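Nucleoside-diphosphate-sugar pyrophosphorylase (Vibrio cholerae, PDB 4EVW) probably transfers a nucleotidyl group from a nucleoside triphosphate to a sugar phosphate, releasing pyrophosphate and forming an activated nucleotide sugar. Local coordinates at residues I2-A7 / F112-F117; T31-S36 / V61-K66; F49-R54 / L70-F75. The protein carries 1 engineered substitution. All blocks are in the same frame, centred on the assembly; numbering follows the deposited sequence.

Interaction 1: residues I2-A7 / F112-F117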
loop_
_atom_site.group_PDB
_atom_site.type_symbol
_atom_site.label_atom_id
_atom_site.label_comp_id
_atom_site.label_asym_id
_atom_site.label_seq_id
_atom_site.Cartn_x
_atom_site.Cartn_y
_atom_site.Cartn_z
ATOM N N ILE A 2 -5.699 -6.285 -5.706
ATOM C CA ILE A 2 -4.768 -5.965 -4.632
ATOM C C ILE A 2 -3.445 -5.598 -5.295
ATOM O O ILE A 2 -2.871 -6.397 -6.034
ATOM C CB ILE A 2 -4.561 -7.175 -3.709
ATOM C CG1 ILE A 2 -5.914 -7.671 -3.182
ATOM C CG2 ILE A 2 -3.651 -6.794 -2.549
ATOM C CD1 ILE A 2 -6.530 -6.789 -2.129
ATOM N N VAL A 3 -2.974 -4.386 -5.032
ATOM C CA VAL A 3 -1.741 -3.897 -5.638
ATOM C C VAL A 3 -0.665 -3.734 -4.577
ATOM O O VAL A 3 -0.867 -3.045 -3.575
ATOM C CB VAL A 3 -1.978 -2.536 -6.322
ATOM C CG1 VAL A 3 -0.681 -2.026 -6.946
ATOM C CG2 VAL A 3 -3.075 -2.671 -7.381
ATOM N N ILE A 4 0.480 -4.362 -4.792
ATOM C CA ILE A 4 1.551 -4.249 -3.826
ATOM C C ILE A 4 2.791 -3.623 -4.435
ATOM O O ILE A 4 3.520 -4.272 -5.188
ATOM C CB ILE A 4 1.977 -5.614 -3.249
ATOM C CG1 ILE A 4 0.754 -6.480 -2.943
ATOM C CG2 ILE A 4 2.786 -5.382 -1.958
ATOM C CD1 ILE A 4 0.037 -6.117 -1.666
ATOM N N PRO A 5 3.005 -2.361 -4.175
ATOM C CA PRO A 5 4.193 -1.685 -4.657
ATOM C C PRO A 5 5.394 -2.146 -3.835
ATOM O O PRO A 5 5.372 -2.034 -2.661
ATOM C CB PRO A 5 3.876 -0.231 -4.422
ATOM C CG PRO A 5 2.853 -0.225 -3.372
ATOM C CD PRO A 5 2.176 -1.512 -3.323
HETATM N N MSE A 6 6.402 -2.699 -4.456
HETATM C CA MSE A 6 7.541 -3.170 -3.718
HETATM C C MSE A 6 8.799 -2.979 -4.516
HETATM O O MSE A 6 9.575 -3.845 -4.586
HETATM C CB MSE A 6 7.382 -4.632 -3.316
HETATM C CG MSE A 6 6.690 -5.495 -4.317
HETATM SE SE MSE A 6 6.500 -7.406 -3.858
HETATM C CE MSE A 6 8.302 -7.888 -3.513
ATOM N N ALA A 7 8.958 -1.798 -5.075
ATOM C CA ALA A 7 10.055 -1.480 -5.930
ATOM C C ALA A 7 11.078 -0.648 -5.207
ATOM O O ALA A 7 12.084 -0.336 -5.742
ATOM C CB ALA A 7 9.583 -0.765 -7.120
ATOM N N PHE A 112 -1.437 -1.874 -0.893
ATOM C CA PHE A 112 -0.963 -2.332 0.399
ATOM C C PHE A 112 0.553 -2.439 0.312
ATOM O O PHE A 112 1.106 -2.492 -0.781
ATOM C CB PHE A 112 -1.571 -3.698 0.689
ATOM C CG PHE A 112 -1.342 -4.181 2.084
ATOM C CD1 PHE A 112 -1.854 -3.479 3.170
ATOM C CD2 PHE A 112 -0.628 -5.349 2.314
ATOM C CE1 PHE A 112 -1.659 -3.941 4.472
ATOM C CE2 PHE A 112 -0.426 -5.819 3.607
ATOM C CZ PHE A 112 -0.942 -5.116 4.688
ATOM N N ASN A 113 1.240 -2.469 1.444
ATOM C CA ASN A 113 2.685 -2.574 1.361
ATOM C C ASN A 113 3.200 -3.839 2.019
ATOM O O ASN A 113 2.591 -4.385 2.943
ATOM C CB ASN A 113 3.348 -1.327 1.940
ATOM C CG ASN A 113 3.142 -1.195 3.418
ATOM O OD1 ASN A 113 3.901 -1.748 4.210
ATOM N ND2 ASN A 113 2.104 -0.467 3.807
ATOM N N ILE A 114 4.337 -4.297 1.524
ATOM C CA ILE A 114 4.943 -5.521 1.999
ATOM C C ILE A 114 5.544 -5.423 3.411
ATOM O O ILE A 114 5.970 -6.433 3.972
ATOM C CB ILE A 114 5.988 -5.997 0.950
ATOM C CG1 ILE A 114 5.945 -7.516 0.829
ATOM C CG2 ILE A 114 7.371 -5.479 1.293
ATOM C CD1 ILE A 114 4.604 -8.047 0.345
ATOM N N ASP A 115 5.544 -4.218 3.989
ATOM C CA ASP A 115 6.082 -3.990 5.339
ATOM C C ASP A 115 5.019 -4.177 6.415
ATOM O O ASP A 115 5.301 -4.035 7.603
ATOM C CB ASP A 115 6.595 -2.556 5.510
ATOM C CG ASP A 115 7.616 -2.164 4.475
ATOM O OD1 ASP A 115 8.525 -2.972 4.198
ATOM O OD2 ASP A 115 7.516 -1.032 3.956
ATOM N N THR A 116 3.800 -4.484 5.996
ATOM C CA THR A 116 2.698 -4.602 6.933
ATOM C C THR A 116 1.975 -5.936 6.864
ATOM O O THR A 116 1.826 -6.504 5.783
ATOM C CB THR A 116 1.669 -3.486 6.646
ATOM O OG1 THR A 116 2.353 -2.230 6.546
ATOM C CG2 THR A 116 0.630 -3.404 7.748
ATOM N N PHE A 117 1.543 -6.441 8.020
ATOM C CA PHE A 117 0.771 -7.680 8.049
ATOM C C PHE A 117 -0.582 -7.359 8.661
ATOM O O PHE A 117 -0.678 -6.710 9.712
ATOM C CB PHE A 117 1.411 -8.782 8.898
ATOM C CG PHE A 117 2.879 -8.939 8.687
ATOM C CD1 PHE A 117 3.458 -8.679 7.447
ATOM C CD2 PHE A 117 3.691 -9.338 9.739
ATOM C CE1 PHE A 117 4.829 -8.811 7.261
ATOM C CE2 PHE A 117 5.061 -9.477 9.570
ATOM C CZ PHE A 117 5.635 -9.210 8.327
HETATM O O HOH W 1 5.904 -2.525 -0.116
#

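Interaction 2: residues T31-S36 / V61-K66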
loop_
_atom_site.group_PDB
_atom_site.type_symbol
_atom_site.label_atom_id
_atom_site.label_comp_id
_atom_site.label_asym_id
_atom_site.label_seq_id
_atom_site.Cartn_x
_atom_site.Cartn_y
_atom_site.Cartn_z
ATOM N N THR A 31 8.913 -16.137 4.383
ATOM C CA THR A 31 9.417 -14.811 4.055
ATOM C C THR A 31 8.464 -13.700 4.465
ATOM O O THR A 31 7.260 -13.915 4.594
ATOM C CB THR A 31 9.692 -14.677 2.545
ATOM O OG1 THR A 31 8.472 -14.871 1.815
ATOM C CG2 THR A 31 10.724 -15.712 2.101
ATOM N N LEU A 32 9.005 -12.507 4.674
ATOM C CA LEU A 32 8.165 -11.386 5.053
ATOM C C LEU A 32 7.160 -11.141 3.923
ATOM O O LEU A 32 6.033 -10.714 4.173
ATOM C CB LEU A 32 9.027 -10.147 5.337
ATOM C CG LEU A 32 10.002 -10.336 6.514
ATOM C CD1 LEU A 32 10.672 -9.010 6.857
ATOM C CD2 LEU A 32 9.248 -10.861 7.727
ATOM N N PHE A 33 7.559 -11.444 2.687
ATOM C CA PHE A 33 6.661 -11.284 1.542
ATOM C C PHE A 33 5.412 -12.125 1.783
ATOM O O PHE A 33 4.287 -11.655 1.615
ATOM C CB PHE A 33 7.333 -11.761 0.251
ATOM C CG PHE A 33 6.402 -11.825 -0.932
ATOM C CD1 PHE A 33 6.072 -10.678 -1.645
ATOM C CD2 PHE A 33 5.858 -13.042 -1.334
ATOM C CE1 PHE A 33 5.214 -10.744 -2.743
ATOM C CE2 PHE A 33 4.999 -13.114 -2.429
ATOM C CZ PHE A 33 4.678 -11.963 -3.135
ATOM N N GLU A 34 5.621 -13.375 2.184
ATOM C CA GLU A 34 4.514 -14.291 2.445
ATOM C C GLU A 34 3.663 -13.854 3.633
ATOM O O GLU A 34 2.434 -13.943 3.589
ATOM C CB GLU A 34 5.053 -15.704 2.673
ATOM C CG GLU A 34 5.637 -16.344 1.420
ATOM C CD GLU A 34 6.521 -17.534 1.743
ATOM O OE1 GLU A 34 7.715 -17.327 2.049
ATOM O OE2 GLU A 34 6.014 -18.675 1.707
ATOM N N HIS A 35 4.312 -13.396 4.701
ATOM C CA HIS A 35 3.583 -12.926 5.876
ATOM C C HIS A 35 2.643 -11.791 5.482
ATOM O O HIS A 35 1.503 -11.724 5.940
ATOM C CB HIS A 35 4.542 -12.395 6.940
ATOM C CG HIS A 35 5.199 -13.463 7.756
ATOM N ND1 HIS A 35 4.496 -14.289 8.603
ATOM C CD2 HIS A 35 6.500 -13.814 7.880
ATOM C CE1 HIS A 35 5.335 -15.104 9.218
ATOM N NE2 HIS A 35 6.558 -14.835 8.797
ATOM N N SER A 36 3.131 -10.891 4.637
ATOM C CA SER A 36 2.318 -9.760 4.217
ATOM C C SER A 36 1.204 -10.135 3.246
ATOM O O SER A 36 0.051 -9.759 3.451
ATOM C CB SER A 36 3.194 -8.670 3.592
ATOM O OG SER A 36 2.387 -7.624 3.074
ATOM N N VAL A 61 11.162 -13.366 -10.321
ATOM C CA VAL A 61 11.121 -14.819 -10.201
ATOM C C VAL A 61 10.679 -15.226 -8.794
ATOM O O VAL A 61 9.844 -16.120 -8.634
ATOM C CB VAL A 61 12.504 -15.441 -10.517
ATOM C CG1 VAL A 61 12.534 -16.903 -10.100
ATOM C CG2 VAL A 61 12.794 -15.314 -12.013
ATOM N N PHE A 62 11.232 -14.565 -7.779
ATOM C CA PHE A 62 10.879 -14.847 -6.387
ATOM C C PHE A 62 9.370 -14.674 -6.160
ATOM O O PHE A 62 8.705 -15.554 -5.603
ATOM C CB PHE A 62 11.663 -13.909 -5.455
ATOM C CG PHE A 62 11.179 -13.906 -4.022
ATOM C CD1 PHE A 62 11.651 -14.842 -3.104
ATOM C CD2 PHE A 62 10.264 -12.949 -3.591
ATOM C CE1 PHE A 62 11.218 -14.817 -1.773
ATOM C CE2 PHE A 62 9.824 -12.917 -2.267
ATOM C CZ PHE A 62 10.301 -13.851 -1.354
ATOM N N VAL A 63 8.833 -13.539 -6.603
ATOM C CA VAL A 63 7.408 -13.255 -6.440
ATOM C C VAL A 63 6.534 -14.249 -7.191
ATOM O O VAL A 63 5.539 -14.734 -6.657
ATOM C CB VAL A 63 7.066 -11.821 -6.918
ATOM C CG1 VAL A 63 5.551 -11.594 -6.894
ATOM C CG2 VAL A 63 7.757 -10.816 -6.019
ATOM N N ARG A 64 6.898 -14.551 -8.431
ATOM C CA ARG A 64 6.107 -15.493 -9.206
ATOM C C ARG A 64 6.064 -16.852 -8.509
ATOM O O ARG A 64 5.004 -17.471 -8.407
ATOM C CB ARG A 64 6.669 -15.639 -10.619
ATOM C CG ARG A 64 5.789 -16.501 -11.506
ATOM C CD ARG A 64 6.147 -16.361 -12.975
ATOM N NE ARG A 64 5.768 -15.064 -13.538
ATOM C CZ ARG A 64 4.536 -14.727 -13.916
ATOM N NH1 ARG A 64 3.532 -15.586 -13.796
ATOM N NH2 ARG A 64 4.309 -13.526 -14.431
ATOM N N GLU A 65 7.211 -17.315 -8.021
ATOM C CA GLU A 65 7.263 -18.602 -7.332
ATOM C C GLU A 65 6.444 -18.603 -6.044
ATOM O O GLU A 65 5.675 -19.534 -5.792
ATOM C CB GLU A 65 8.715 -18.993 -7.018
ATOM C CG GLU A 65 9.508 -19.480 -8.226
ATOM C CD GLU A 65 10.927 -19.902 -7.865
ATOM O OE1 GLU A 65 11.250 -19.943 -6.660
ATOM O OE2 GLU A 65 11.721 -20.194 -8.783
ATOM N N LYS A 66 6.608 -17.566 -5.226
ATOM C CA LYS A 66 5.876 -17.479 -3.965
ATOM C C LYS A 66 4.372 -17.323 -4.178
ATOM O O LYS A 66 3.578 -17.965 -3.488
ATOM C CB LYS A 66 6.396 -16.312 -3.120
ATOM C CG LYS A 66 7.840 -16.464 -2.663
ATOM C CD LYS A 66 8.020 -17.632 -1.705
ATOM C CE LYS A 66 9.493 -17.827 -1.371
ATOM N NZ LYS A 66 9.714 -18.795 -0.261
#

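Interaction 3: residues F49-R54 / L70-F75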
loop_
_atom_site.group_PDB
_atom_site.type_symbol
_atom_site.label_atom_id
_atom_site.label_comp_id
_atom_site.label_asym_id
_atom_site.label_seq_id
_atom_site.Cartn_x
_atom_site.Cartn_y
_atom_site.Cartn_z
ATOM N N PHE A 49 -4.065 -10.012 -8.159
ATOM C CA PHE A 49 -3.007 -9.331 -7.414
ATOM C C PHE A 49 -2.013 -8.770 -8.416
ATOM O O PHE A 49 -1.682 -9.423 -9.408
ATOM C CB PHE A 49 -2.228 -10.298 -6.504
ATOM C CG PHE A 49 -2.963 -10.707 -5.267
ATOM C CD1 PHE A 49 -4.091 -11.513 -5.349
ATOM C CD2 PHE A 49 -2.525 -10.283 -4.013
ATOM C CE1 PHE A 49 -4.777 -11.894 -4.204
ATOM C CE2 PHE A 49 -3.204 -10.657 -2.860
ATOM C CZ PHE A 49 -4.334 -11.465 -2.955
ATOM N N LEU A 50 -1.539 -7.556 -8.162
ATOM C CA LEU A 50 -0.532 -6.947 -9.023
ATOM C C LEU A 50 0.674 -6.658 -8.146
ATOM O O LEU A 50 0.591 -5.861 -7.205
ATOM C CB LEU A 50 -1.036 -5.638 -9.637
ATOM C CG LEU A 50 0.022 -4.796 -10.364
ATOM C CD1 LEU A 50 0.613 -5.556 -11.541
ATOM C CD2 LEU A 50 -0.621 -3.506 -10.844
ATOM N N PHE A 51 1.789 -7.322 -8.442
ATOM C CA PHE A 51 3.016 -7.115 -7.688
ATOM C C PHE A 51 3.905 -6.226 -8.547
ATOM O O PHE A 51 4.206 -6.564 -9.692
ATOM C CB PHE A 51 3.695 -8.461 -7.420
ATOM C CG PHE A 51 2.848 -9.410 -6.607
ATOM C CD1 PHE A 51 2.694 -9.226 -5.236
ATOM C CD2 PHE A 51 2.187 -10.467 -7.217
ATOM C CE1 PHE A 51 1.889 -10.088 -4.481
ATOM C CE2 PHE A 51 1.379 -11.335 -6.472
ATOM C CZ PHE A 51 1.233 -11.141 -5.102
ATOM N N ILE A 52 4.309 -5.085 -8.003
ATOM C CA ILE A 52 5.152 -4.161 -8.751
ATOM C C ILE A 52 6.531 -4.211 -8.133
ATOM O O ILE A 52 6.753 -3.737 -7.020
ATOM C CB ILE A 52 4.596 -2.731 -8.702
ATOM C CG1 ILE A 52 3.112 -2.747 -9.090
ATOM C CG2 ILE A 52 5.366 -1.847 -9.676
ATOM C CD1 ILE A 52 2.393 -1.424 -8.848
ATOM N N VAL A 53 7.455 -4.802 -8.873
ATOM C CA VAL A 53 8.803 -4.991 -8.386
ATOM C C VAL A 53 9.838 -4.300 -9.229
ATOM O O VAL A 53 9.550 -3.741 -10.292
ATOM C CB VAL A 53 9.174 -6.477 -8.390
ATOM C CG1 VAL A 53 8.139 -7.275 -7.631
ATOM C CG2 VAL A 53 9.252 -6.972 -9.832
ATOM N N ARG A 54 11.068 -4.382 -8.749
ATOM C CA ARG A 54 12.174 -3.799 -9.465
ATOM C C ARG A 54 13.052 -4.898 -10.030
ATOM O O ARG A 54 13.048 -6.023 -9.529
ATOM C CB ARG A 54 12.978 -2.937 -8.538
ATOM C CG ARG A 54 13.497 -1.790 -9.274
ATOM C CD ARG A 54 13.744 -0.665 -8.360
ATOM N NE ARG A 54 15.011 -0.093 -8.747
ATOM C CZ ARG A 54 16.128 -0.246 -8.055
ATOM N NH1 ARG A 54 16.127 -0.942 -6.922
ATOM N NH2 ARG A 54 17.253 0.270 -8.518
ATOM N N LEU A 70 1.537 -19.873 -2.916
ATOM C CA LEU A 70 0.509 -19.448 -1.970
ATOM C C LEU A 70 -0.873 -19.815 -2.484
ATOM O O LEU A 70 -1.846 -19.841 -1.730
ATOM C CB LEU A 70 0.588 -17.938 -1.750
ATOM C CG LEU A 70 1.754 -17.471 -0.883
ATOM C CD1 LEU A 70 1.901 -15.959 -0.950
ATOM C CD2 LEU A 70 1.511 -17.923 0.543
ATOM N N GLY A 71 -0.953 -20.096 -3.777
ATOM C CA GLY A 71 -2.223 -20.450 -4.371
ATOM C C GLY A 71 -2.982 -19.246 -4.896
ATOM O O GLY A 71 -4.201 -19.289 -5.005
ATOM N N ILE A 72 -2.279 -18.164 -5.213
ATOM C CA ILE A 72 -2.964 -16.993 -5.756
ATOM C C ILE A 72 -3.268 -17.365 -7.204
ATOM O O ILE A 72 -2.363 -17.560 -8.011
ATOM C CB ILE A 72 -2.074 -15.735 -5.676
ATOM C CG1 ILE A 72 -1.787 -15.411 -4.205
ATOM C CG2 ILE A 72 -2.778 -14.552 -6.327
ATOM C CD1 ILE A 72 -0.855 -14.229 -3.986
ATOM N N LYS A 73 -4.552 -17.478 -7.521
ATOM C CA LYS A 73 -4.969 -17.910 -8.847
ATOM C C LYS A 73 -4.821 -16.924 -9.994
ATOM O O LYS A 73 -4.676 -17.334 -11.144
ATOM C CB LYS A 73 -6.400 -18.448 -8.767
ATOM C CG LYS A 73 -6.497 -19.684 -7.869
ATOM C CD LYS A 73 -5.424 -20.708 -8.266
ATOM C CE LYS A 73 -5.365 -21.904 -7.321
ATOM N NZ LYS A 73 -4.286 -22.860 -7.724
ATOM N N GLN A 74 -4.862 -15.628 -9.705
ATOM C CA GLN A 74 -4.680 -14.646 -10.762
ATOM C C GLN A 74 -3.775 -13.534 -10.276
ATOM O O GLN A 74 -4.117 -12.793 -9.353
ATOM C CB GLN A 74 -6.017 -14.054 -11.221
ATOM C CG GLN A 74 -6.819 -14.944 -12.161
ATOM C CD GLN A 74 -6.030 -15.400 -13.387
ATOM O OE1 GLN A 74 -5.431 -14.590 -14.103
ATOM N NE2 GLN A 74 -6.039 -16.704 -13.638
ATOM N N PHE A 75 -2.600 -13.433 -10.879
ATOM C CA PHE A 75 -1.702 -12.369 -10.488
ATOM C C PHE A 75 -0.856 -11.905 -11.649
ATOM O O PHE A 75 -0.639 -12.631 -12.627
ATOM C CB PHE A 75 -0.842 -12.785 -9.283
ATOM C CG PHE A 75 0.170 -13.859 -9.578
ATOM C CD1 PHE A 75 1.447 -13.529 -10.021
ATOM C CD2 PHE A 75 -0.150 -15.203 -9.393
ATOM C CE1 PHE A 75 2.395 -14.523 -10.272
ATOM C CE2 PHE A 75 0.788 -16.204 -9.641
ATOM C CZ PHE A 75 2.064 -15.864 -10.081
#

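Interaction 1: residues I2-A7 / F112-F117
Ile4 and Phe112 lie side by side, their side chains pointing the same way. CD1 of Ile4 packs 3.7 Å from CB of Phe112 and sits at the edge of the phenyl ring, near its plane. The ring runs on away from strand 2-5, with CG anti to the backbone N (chi1 -170°), and meets Phe40 edge-to-face. The other branch of Ile4 serves a different neighbour: CG2 lies 4.0 Å from CD1 of Ile114, whose side chain also touches Phe33 of helix 32-37. The backbones also meet directly. Phe112 N donates to Val3 O at 3.0 Å. In addition, CA of Ile4 makes a CH...O contact of 3.5 Å with Phe112 O. Farther on, a water bridges the two segments, donating to Pro5 O at 2.6 Å and accepting from Ile114 N at 2.9 Å. A type I turn from Asn113 to Thr116 then redirects the chain; Thr116 OG1 donates to Asn113 OD1 at 2.8 Å, within the turn. Two neighbouring parallel strands, 2-5 and 109-111, run into loops at their C-terminal ends, the arrangement expected of the Rossmann-like nucleotidyltransferase domain.

Interaction 2: residues T31-S36 / V61-K66
Phe62 turns the edge of its ring toward the face of Phe33 in an offset edge-to-face pair, centroids 5.6 Å apart and planes at 69°. The two side chains slide past each other in opposite directions, which brings Phe62 CE2 to 3.7 Å from Phe33 CB. Phe62 also meets Thr31 tip to tip through CZ. Farther out on the Phe33 ring, CE2 touches Lys66 CB at 3.6 Å and CZ touches Val63 CG1 at 3.9 Å. Lys66 CG lies over one face of the Phe62 ring, toward the rim; the chain then bends at chi2 (-65°), carrying CD toward the Glu34 carboxylate, and NZ makes a salt bridge with Glu34 OE1 at 3.4 Å, weak as a hydrogen bond. That oxygen is already gripped from within its own segment. Thr31 N donates to it at 2.9 Å from above the carboxylate plane, and Thr31 OG1 donates at 2.6 Å to its anti lone pair. Glu34 N in turn donates to Thr31 OG1, completing a capping box at the start of helix 32-37, so the capping bonds, more than Lys66, position this oxygen. The two helical segments cross at -48°, and beneath them Phe33 and Val63 both pack on Phe51 of strand 49-54.

Interaction 3: residues F49-R54 / L70-F75
Phe49 N donates to Gln74 O across 3.0 Å, with an N-H...O angle of 148°. This bond joins the start of strand 49-54 to the chain just before strand 75-80, where Phe49 and Phe75 form a parallel bridge. The return contact is a CH...O interaction, Phe75 CA to Phe49 O, at 3.1 Å. Both side chains leave on the same face of the sheet, their CB atoms 4.0 Å apart, but the rings go different ways. Ile72 packs beside them with both branches. CD1 sits squarely over the centre of the Phe49 ring, a CH-pi contact with 4.2 Å from carbon to centroid and only 7° off the normal, while CG2 touches Phe49 CD1 at 3.5 Å. The same Ile72 CD1 meets the edge of Phe51 tip to tip, 3.9 Å from CZ. One methyl therefore lies on the face of one phenyl ring and in the plane of another. The next atom of the rim, Phe51 CE2, lies 3.9 Å from Phe75 CB. Phe75 CG stands between the backbone N and carbonyl carbon (chi1 69°), and the ring beyond packs on Ala67 and Thr68 of helix 59-70. That helix ends in a Schellman motif at Gly71, and Val37 of helix 32-37 touches Phe49, Phe51 and Ile72. Backbone bonding sets the alignment of the two segments here, while the side chains meet through carbon alone, so the end of this beta-alpha-beta crossover is joined to the first strand by one backbone hydrogen bond and by aromatic and aliphatic packing.

In the fold
All three contacts belong to the Rossmann-like part of the chain. Interactions 1 and 3 meet in one sheet, where strands 2-5 and 49-54 are parallel neighbours; their centres are about 11 Å apart. Interaction 2 lies on a face of that sheet, its centre about 9 Å from interaction 3 and about 11 Å from interaction 1. Helix 32-37 links it to both: it lies against strand 49-54, and its Ser36 reaches the loop 112-117. In sequence, interactions 2 and 3 alternate their segments and both fall within the loop closed by interaction 1. Together they join strands 2-5 and 49-54 and helices 32-37 and 59-70 of one alpha/beta unit, probably the framework for nucleotide binding in this family.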